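Local atomic coordinates of mannan endo-1,6-alpha-mannosidase (Chaetomium thermophilum, PDB entry 6RY0), a protein that probably hydrolyses alpha-1,6-mannosidic linkages as a calcium-binding family 76 glycoside hydrolase, with a likely role in transferring GPI-anchored glycoproteins into the fungal cell wall. Residues D297-G302 and L346-T351; V303-P308 and Y372-K377. All blocks are in the same frame, centred on the assembly; numbering follows the deposited sequence. Where two conformers were deposited one is given.

Contact 1: D297-G302 and L346-T351; sequences DFFKDG and LPVLRT
Phe299 turns CG away from its own carbonyl carbon and beside the backbone N (chi1 -74°), and this sends its ring toward helix 342-358, where it meets Val348 and Leu349. The terminal CZ lies 4.0 Å from CD2 of Leu349; the leucine side chain sets out away from the hairpin, and its end comes back so that CD2 reaches the ring. Val348 CG1 approaches the ring obliquely on the CD2 side, but the modelled separation is implausibly short and its value is doubtful. Residues 299-304 form a small beta hairpin directly after helix 281-298, with Asp301 and Gly302 at the middle of a type I' turn; it lies against the side of helix 342-358, and Met331 of helix 323-337 also touches Phe299. Replacing Phe299 with an alanine would probably open a gap beside the leucine methyl and leave the hairpin less firmly seated on helix 342-358. At the turn, Thr351 OG1 stands 2.7 Å from Gly302 O and 3.1 Å from Val348 O, two acceptors for one hydroxyl proton. Gly302 fits tightly, since a beta carbon there would come within 2.6 Å of Thr351 OG1.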
loop_
_atom_site.group_PDB
_atom_site.type_symbol
_atom_site.label_atom_id
_atom_site.label_comp_id
_atom_site.label_asym_id
_atom_site.label_seq_id
_atom_site.Cartn_x
_atom_site.Cartn_y
_atom_site.Cartn_z
ATOM N N ASP A 297 -14.734 2.970 -12.379
ATOM C CA ASP A 297 -14.887 4.003 -11.370
ATOM C C ASP A 297 -13.719 4.968 -11.252
ATOM O O ASP A 297 -13.941 6.166 -11.006
ATOM C CB ASP A 297 -15.124 3.356 -9.996
ATOM C CG ASP A 297 -16.431 2.581 -9.910
ATOM O OD1 ASP A 297 -17.366 2.919 -10.683
ATOM O OD2 ASP A 297 -16.530 1.681 -9.047
ATOM N N PHE A 298 -12.497 4.466 -11.374
ATOM C CA PHE A 298 -11.326 5.285 -11.046
ATOM C C PHE A 298 -10.544 5.765 -12.239
ATOM O O PHE A 298 -9.703 6.633 -12.081
ATOM C CB PHE A 298 -10.376 4.539 -10.093
ATOM C CG PHE A 298 -10.999 4.312 -8.750
ATOM C CD1 PHE A 298 -11.177 5.367 -7.883
ATOM C CD2 PHE A 298 -11.451 3.061 -8.387
ATOM C CE1 PHE A 298 -11.787 5.173 -6.657
ATOM C CE2 PHE A 298 -12.056 2.856 -7.182
ATOM C CZ PHE A 298 -12.243 3.925 -6.321
ATOM N N PHE A 299 -10.778 5.232 -13.427
ATOM C CA PHE A 299 -10.035 5.666 -14.600
ATOM C C PHE A 299 -10.948 6.502 -15.457
ATOM O O PHE A 299 -12.017 6.077 -15.878
ATOM C CB PHE A 299 -9.437 4.467 -15.339
ATOM C CG PHE A 299 -8.257 3.897 -14.606
ATOM C CD1 PHE A 299 -8.420 3.001 -13.567
ATOM C CD2 PHE A 299 -6.969 4.299 -14.910
ATOM C CE1 PHE A 299 -7.323 2.492 -12.874
ATOM C CE2 PHE A 299 -5.883 3.805 -14.223
ATOM C CZ PHE A 299 -6.047 2.912 -13.204
ATOM N N LYS A 300 -10.541 7.747 -15.688
ATOM C CA LYS A 300 -11.317 8.724 -16.434
ATOM C C LYS A 300 -10.511 9.103 -17.655
ATOM O O LYS A 300 -9.426 9.663 -17.551
ATOM C CB LYS A 300 -11.577 9.924 -15.550
ATOM C CG LYS A 300 -12.521 9.484 -14.447
ATOM C CD LYS A 300 -13.169 10.553 -13.656
ATOM C CE LYS A 300 -13.969 10.000 -12.530
ATOM N NZ LYS A 300 -15.174 9.263 -13.017
ATOM N N ASP A 301 -11.027 8.743 -18.825
ATOM C CA ASP A 301 -10.261 8.906 -20.047
ATOM C C ASP A 301 -8.839 8.367 -19.886
ATOM O O ASP A 301 -7.881 9.010 -20.316
ATOM C CB ASP A 301 -10.242 10.389 -20.502
ATOM C CG ASP A 301 -11.670 11.059 -20.539
ATOM O OD1 ASP A 301 -12.631 10.412 -20.992
ATOM O OD2 ASP A 301 -11.853 12.244 -20.148
ATOM N N GLY A 302 -8.708 7.209 -19.238
ATOM C CA GLY A 302 -7.428 6.570 -19.142
ATOM C C GLY A 302 -6.530 7.051 -18.002
ATOM O O GLY A 302 -5.378 6.637 -17.967
ATOM N N LEU A 346 -2.373 -2.897 -18.461
ATOM C CA LEU A 346 -1.175 -2.152 -18.848
ATOM C C LEU A 346 -1.460 -0.940 -19.720
ATOM O O LEU A 346 -0.855 0.101 -19.497
ATOM C CB LEU A 346 -0.105 -3.048 -19.462
ATOM C CG LEU A 346 0.457 -4.109 -18.515
ATOM C CD1 LEU A 346 1.604 -4.842 -19.189
ATOM C CD2 LEU A 346 0.932 -3.561 -17.188
ATOM N N PRO A 347 -2.374 -1.013 -20.706
ATOM C CA PRO A 347 -2.602 0.189 -21.535
ATOM C C PRO A 347 -3.171 1.351 -20.748
ATOM O O PRO A 347 -2.895 2.518 -21.064
ATOM C CB PRO A 347 -3.570 -0.314 -22.611
ATOM C CG PRO A 347 -3.306 -1.777 -22.677
ATOM C CD PRO A 347 -3.052 -2.193 -21.258
ATOM N N VAL A 348 -3.992 1.072 -19.728
ATOM C CA VAL A 348 -4.599 2.105 -18.924
ATOM C C VAL A 348 -3.574 2.698 -17.931
ATOM O O VAL A 348 -3.526 3.905 -17.697
ATOM C CB VAL A 348 -5.831 1.472 -18.234
ATOM C CG1 VAL A 348 -6.515 2.455 -17.364
ATOM C CG2 VAL A 348 -6.795 0.862 -19.289
ATOM N N LEU A 349 -2.723 1.849 -17.355
ATOM C CA LEU A 349 -1.642 2.391 -16.543
ATOM C C LEU A 349 -0.736 3.278 -17.395
ATOM O O LEU A 349 -0.211 4.283 -16.901
ATOM C CB LEU A 349 -0.851 1.310 -15.831
ATOM C CG LEU A 349 -1.646 0.453 -14.847
ATOM C CD1 LEU A 349 -0.708 -0.499 -14.135
ATOM C CD2 LEU A 349 -2.457 1.298 -13.864
ATOM N N ARG A 350 -0.524 2.910 -18.645
ATOM C CA ARG A 350 0.307 3.746 -19.499
ATOM C C ARG A 350 -0.313 5.125 -19.716
ATOM O O ARG A 350 0.395 6.139 -19.590
ATOM C CB ARG A 350 0.553 3.042 -20.836
ATOM C CG ARG A 350 1.168 3.890 -21.904
ATOM C CD ARG A 350 2.605 4.157 -21.599
ATOM N NE ARG A 350 3.093 5.233 -22.465
ATOM C CZ ARG A 350 4.363 5.543 -22.592
ATOM N NH1 ARG A 350 5.284 4.795 -21.970
ATOM N NH2 ARG A 350 4.697 6.591 -23.326
ATOM N N THR A 351 -1.592 5.209 -20.081
ATOM C CA THR A 351 -2.182 6.518 -20.270
ATOM C C THR A 351 -2.214 7.316 -18.962
ATOM O O THR A 351 -2.071 8.539 -18.955
ATOM C CB THR A 351 -3.577 6.458 -20.915
ATOM O OG1 THR A 351 -4.386 5.499 -20.225
ATOM C CG2 THR A 351 -3.456 6.029 -22.369
#

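Contact 2: V303-P308 and Y372-K377; sequences VVFEIP and YWKSGK
Val303, in the second strand of a beta hairpin, packs against a type I beta turn running from Trp373 to Gly376. Its CG1, anti to the backbone N (chi1 -176°), fits into the start of that turn, 3.8 Å from Trp373 CB and 3.6 Å from Lys374 N, while its CB lies beside the aliphatic CD of Lys374. The lysine chain, bent at chi2 and chi4, crosses the valine obliquely with CB and CD nearest, and NZ leads off to a salt bridge with Asp301 OD2. Next along the strand, Val304 sends CG1 obliquely against the indole, 3.6 Å from Trp373 CZ3. Ser352 and Ala356 of helix 342-358 also touch the Trp373 side chain, and Lys324 makes a cation-pi contact with it. Phe305 follows, its ring approached at the edge, near its plane: CD2 meets Lys374 CB at 3.8 Å. Strand and turn share no direct hydrogen bond, and a single water joins their backbones instead, donating to Val304 O (2.7 Å) and accepting from Lys374 N (2.9 Å). Around the turn, Ser375 OG donates to Tyr372 O at 2.7 Å. It also accepts from Lys377 N, forming an ST turn, with an N-H...OG angle of 158°.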
loop_
_atom_site.group_PDB
_atom_site.type_symbol
_atom_site.label_atom_id
_atom_site.label_comp_id
_atom_site.label_asym_id
_atom_site.label_seq_id
_atom_site.Cartn_x
_atom_site.Cartn_y
_atom_site.Cartn_z
ATOM N N VAL A 303 -7.037 7.855 -17.069
ATOM C CA VAL A 303 -6.205 8.425 -16.029
ATOM C C VAL A 303 -6.819 8.138 -14.673
ATOM O O VAL A 303 -8.020 8.374 -14.457
ATOM C CB VAL A 303 -6.050 9.937 -16.235
ATOM C CG1 VAL A 303 -5.086 10.492 -15.185
ATOM C CG2 VAL A 303 -5.552 10.234 -17.661
ATOM N N VAL A 304 -6.013 7.661 -13.731
ATOM C CA VAL A 304 -6.523 7.404 -12.390
ATOM C C VAL A 304 -6.982 8.720 -11.736
ATOM O O VAL A 304 -6.337 9.766 -11.878
ATOM C CB VAL A 304 -5.454 6.706 -11.542
ATOM C CG1 VAL A 304 -4.267 7.604 -11.339
ATOM C CG2 VAL A 304 -6.035 6.197 -10.237
ATOM N N PHE A 305 -8.069 8.652 -10.985
ATOM C CA PHE A 305 -8.737 9.824 -10.459
ATOM C C PHE A 305 -9.287 9.473 -9.078
ATOM O O PHE A 305 -10.043 8.489 -8.946
ATOM C CB PHE A 305 -9.850 10.257 -11.421
ATOM C CG PHE A 305 -10.456 11.567 -11.103
ATOM C CD1 PHE A 305 -11.490 11.670 -10.235
ATOM C CD2 PHE A 305 -9.967 12.728 -11.694
ATOM C CE1 PHE A 305 -12.053 12.934 -9.975
ATOM C CE2 PHE A 305 -10.530 13.949 -11.464
ATOM C CZ PHE A 305 -11.539 14.056 -10.597
ATOM N N GLU A 306 -8.966 10.275 -8.082
ATOM C CA GLU A 306 -9.363 9.973 -6.702
ATOM C C GLU A 306 -10.767 10.511 -6.450
ATOM O O GLU A 306 -10.948 11.627 -5.954
ATOM C CB GLU A 306 -8.338 10.512 -5.705
ATOM C CG GLU A 306 -8.464 9.880 -4.335
ATOM C CD GLU A 306 -8.323 8.369 -4.405
ATOM O OE1 GLU A 306 -7.283 7.930 -4.950
ATOM O OE2 GLU A 306 -9.239 7.656 -3.963
ATOM N N ILE A 307 -11.772 9.713 -6.831
ATOM C CA ILE A 307 -13.144 10.219 -6.933
ATOM C C ILE A 307 -13.667 10.934 -5.676
ATOM O O ILE A 307 -14.420 11.865 -5.869
ATOM C CB ILE A 307 -14.147 9.282 -7.662
ATOM C CG1 ILE A 307 -14.188 7.974 -6.947
ATOM C CG2 ILE A 307 -13.806 9.089 -9.150
ATOM C CD1 ILE A 307 -14.932 6.835 -7.666
ATOM N N PRO A 308 -13.327 10.532 -4.429
ATOM C CA PRO A 308 -13.944 11.263 -3.321
ATOM C C PRO A 308 -13.444 12.668 -3.109
ATOM O O PRO A 308 -14.101 13.398 -2.370
ATOM C CB PRO A 308 -13.618 10.401 -2.094
ATOM C CG PRO A 308 -13.345 9.025 -2.668
ATOM C CD PRO A 308 -12.614 9.337 -3.940
ATOM N N TYR A 372 -3.094 16.467 -9.867
ATOM C CA TYR A 372 -4.323 16.526 -10.670
ATOM C C TYR A 372 -4.003 16.104 -12.090
ATOM O O TYR A 372 -4.038 16.893 -13.059
ATOM C CB TYR A 372 -4.952 17.942 -10.549
ATOM C CG TYR A 372 -5.369 18.235 -9.108
ATOM C CD1 TYR A 372 -4.455 18.730 -8.203
ATOM C CD2 TYR A 372 -6.649 17.972 -8.657
ATOM C CE1 TYR A 372 -4.784 18.960 -6.886
ATOM C CE2 TYR A 372 -7.002 18.195 -7.336
ATOM C CZ TYR A 372 -6.065 18.681 -6.450
ATOM O OH TYR A 372 -6.435 18.898 -5.151
ATOM N N TRP A 373 -3.677 14.820 -12.230
ATOM C CA TRP A 373 -3.174 14.308 -13.494
ATOM C C TRP A 373 -4.216 14.423 -14.607
ATOM O O TRP A 373 -3.914 14.862 -15.716
ATOM C CB TRP A 373 -2.705 12.861 -13.346
ATOM C CG TRP A 373 -1.696 12.606 -12.273
ATOM C CD1 TRP A 373 -1.018 13.513 -11.504
ATOM C CD2 TRP A 373 -1.268 11.315 -11.842
ATOM N NE1 TRP A 373 -0.193 12.856 -10.613
ATOM C CE2 TRP A 373 -0.331 11.506 -10.794
ATOM C CE3 TRP A 373 -1.562 10.016 -12.252
ATOM C CZ2 TRP A 373 0.306 10.448 -10.152
ATOM C CZ3 TRP A 373 -0.933 8.957 -11.608
ATOM C CH2 TRP A 373 -0.004 9.193 -10.567
ATOM N N LYS A 374 -5.438 14.012 -14.307
ATOM C CA LYS A 374 -6.487 14.063 -15.320
ATOM C C LYS A 374 -6.669 15.478 -15.870
ATOM O O LYS A 374 -6.913 15.642 -17.062
ATOM C CB LYS A 374 -7.784 13.527 -14.753
ATOM C CG LYS A 374 -8.988 13.595 -15.739
ATOM C CD LYS A 374 -8.824 12.785 -17.061
ATOM C CE LYS A 374 -10.030 12.915 -17.989
ATOM N NZ LYS A 374 -10.170 14.164 -18.770
ATOM N N SER A 375 -6.544 16.481 -15.016
ATOM C CA SER A 375 -6.744 17.875 -15.431
ATOM C C SER A 375 -5.767 18.336 -16.467
ATOM O O SER A 375 -6.010 19.321 -17.160
ATOM C CB SER A 375 -6.611 18.833 -14.238
ATOM O OG SER A 375 -5.261 19.146 -13.891
ATOM N N GLY A 376 -4.614 17.702 -16.547
ATOM C CA GLY A 376 -3.609 18.079 -17.521
ATOM C C GLY A 376 -2.706 19.235 -17.154
ATOM O O GLY A 376 -1.876 19.629 -17.980
ATOM N N LYS A 377 -2.846 19.765 -15.948
ATOM C CA LYS A 377 -2.111 20.965 -15.542
ATOM C C LYS A 377 -1.477 20.745 -14.183
ATOM O O LYS A 377 -2.060 20.111 -13.314
ATOM C CB LYS A 377 -3.064 22.167 -15.458
ATOM C CG LYS A 377 -3.851 22.401 -16.725
ATOM C CD LYS A 377 -4.820 23.563 -16.614
ATOM C CE LYS A 377 -5.653 23.746 -17.882
ATOM N NZ LYS A 377 -6.528 24.940 -17.813
HETATM O O HOH W 1 -5.647 12.389 -11.901
#

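The two contacts, with centres about 10 Å apart, use successive parts of one hairpin: strand 299-300 serves contact 1 and strand 303-304 contact 2. Along the chain the segments alternate, 297-302, 303-308, 346-351 and 372-377. Contact 1 is made on helix 342-358 and contact 2 mainly on the loop beyond it, with Val303 also touching the helix. A salt bridge from Asp301 OD2 to Lys374 NZ (2.9 Å) ties them directly. Both lie on the same side of the chain's centre and away from the calcium site of Asp73 and His385. They illustrate how, in a mainly helical family 76 fold, a short hairpin following helix 281-298 brings a later helix and the loop beyond it against the same hairpin.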